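Side-chain contact in N-acetylneuraminic acid (Sialic acid) synthetase (Leptospira borgpetersenii serovar Hardjo-bovis, PDB 6NCS), which probably catalyses the condensation that forms N-acylneuraminate (sialic acid) or its 9-phosphate, and binds manganese: residues G213-I216 and P217-V221. Numbering follows the deposited sequence.
Sequences GIEI and PLLAV
Ile-214 and Leu-218, one turn apart at the start of helix 215-222, run side by side and meet through their CD1 methyls at 4.1 Å. A chi1 of 63° tucks Ile-214 CG1 in between its own N and C, and the nearly extended chi2 carries CD1 out alongside Leu-218. The backbones of the two residues are joined as well: Leu-218 N donates to Ile-214 O at 3.1 Å, from a position tilted 20° off the carbonyl plane. The ring of Pro-217 packs against the same carbonyl, its CG 3.3 Å from Ile-214 O. A proline fits well here: first-turn N-H groups have no acceptor within the helix, and Gly-213 O, four residues back, is taken by Lys-230 NZ.

One residue on, the pattern repeats with a polar partner. Leu-219 N gives Glu-215 O a straight bond of 2.9 Å, while Leu-219 CD1 lies 4.1 Å from the aliphatic CG of Glu-215. With CG anti to the backbone N (chi1 -175°), the extended chain carries the carboxylate outward, off the helix surface, where OE2 forms a salt bridge to Arg-261 of the second subunit and a hydrogen bond with a tartaric acid probably from the crystallisation liquor.

Leu-218 packs on helix 249-266, whereas Ile-216, Pro-217 and Ala-220 face strands of the TIM barrel, near manganese ligands His-210 and His-231. The turn thus combines apolar packing against the outside of the barrel with a subunit contact both apolar (Leu-219 on Ile-265 of the second subunit) and charged, in which Arg-261 would probably help keep Glu-215 ionised.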
loop_
_atom_site.group_PDB
_atom_site.type_symbol
_atom_site.label_atom_id
_atom_site.label_comp_id
_atom_site.label_asym_id
_atom_site.label_seq_id
_atom_site.Cartn_x
_atom_site.Cartn_y
_atom_site.Cartn_z
ATOM N N GLY A 213 -4.497 13.932 -9.658
ATOM C CA GLY A 213 -5.112 12.733 -10.181
ATOM C C GLY A 213 -5.694 11.872 -9.084
ATOM O O GLY A 213 -5.827 12.302 -7.935
ATOM N N ILE A 214 -6.035 10.631 -9.445
ATOM C CA ILE A 214 -6.513 9.680 -8.448
ATOM C C ILE A 214 -5.518 8.566 -8.177
ATOM O O ILE A 214 -5.775 7.735 -7.300
ATOM C CB ILE A 214 -7.887 9.083 -8.815
ATOM C CG1 ILE A 214 -7.820 8.273 -10.111
ATOM C CG2 ILE A 214 -8.953 10.164 -8.867
ATOM C CD1 ILE A 214 -9.065 7.414 -10.325
ATOM N N GLU A 215 -4.381 8.531 -8.873
ATOM C CA GLU A 215 -3.429 7.454 -8.617
ATOM C C GLU A 215 -2.911 7.505 -7.189
ATOM O O GLU A 215 -2.808 6.469 -6.529
ATOM C CB GLU A 215 -2.259 7.503 -9.591
ATOM C CG GLU A 215 -1.330 6.297 -9.403
ATOM C CD GLU A 215 -0.048 6.376 -10.202
ATOM O OE1 GLU A 215 0.559 7.459 -10.268
ATOM O OE2 GLU A 215 0.352 5.334 -10.760
ATOM N N ILE A 216 -2.556 8.694 -6.694
ATOM C CA ILE A 216 -2.011 8.787 -5.339
ATOM C C ILE A 216 -3.033 8.368 -4.284
ATOM O O ILE A 216 -2.687 7.555 -3.411
ATOM C CB ILE A 216 -1.416 10.182 -5.096
ATOM C CG1 ILE A 216 -0.226 10.405 -6.029
ATOM C CG2 ILE A 216 -0.954 10.301 -3.657
ATOM C CD1 ILE A 216 0.380 11.803 -5.994
ATOM N N PRO A 217 -4.291 8.831 -4.315
ATOM C CA PRO A 217 -5.267 8.277 -3.356
ATOM C C PRO A 217 -5.469 6.760 -3.470
ATOM O O PRO A 217 -5.675 6.097 -2.446
ATOM C CB PRO A 217 -6.559 9.061 -3.664
ATOM C CG PRO A 217 -6.301 9.880 -4.868
ATOM C CD PRO A 217 -4.808 10.018 -5.019
ATOM N N LEU A 218 -5.400 6.183 -4.666
ATOM C CA LEU A 218 -5.497 4.725 -4.771
ATOM C C LEU A 218 -4.293 4.047 -4.128
ATOM O O LEU A 218 -4.441 3.033 -3.428
ATOM C CB LEU A 218 -5.624 4.308 -6.239
ATOM C CG LEU A 218 -6.969 4.766 -6.838
ATOM C CD1 LEU A 218 -6.997 4.489 -8.319
ATOM C CD2 LEU A 218 -8.098 4.013 -6.143
ATOM N N LEU A 219 -3.090 4.571 -4.379
ATOM C CA LEU A 219 -1.925 4.056 -3.670
ATOM C C LEU A 219 -2.087 4.229 -2.165
ATOM O O LEU A 219 -1.637 3.378 -1.390
ATOM C CB LEU A 219 -0.647 4.745 -4.167
ATOM C CG LEU A 219 -0.239 4.381 -5.601
ATOM C CD1 LEU A 219 0.877 5.264 -6.101
ATOM C CD2 LEU A 219 0.160 2.911 -5.664
ATOM N N ALA A 220 -2.761 5.299 -1.733
ATOM C CA ALA A 220 -2.964 5.490 -0.300
ATOM C C ALA A 220 -3.847 4.399 0.282
ATOM O O ALA A 220 -3.591 3.917 1.392
ATOM C CB ALA A 220 -3.564 6.874 -0.023
ATOM N N VAL A 221 -4.869 3.971 -0.468
ATOM C CA VAL A 221 -5.673 2.815 -0.058
ATOM C C VAL A 221 -4.802 1.575 0.076
ATOM O O VAL A 221 -4.899 0.842 1.066
ATOM C CB VAL A 221 -6.835 2.577 -1.042
ATOM C CG1 VAL A 221 -7.555 1.279 -0.705
ATOM C CG2 VAL A 221 -7.809 3.745 -1.015
#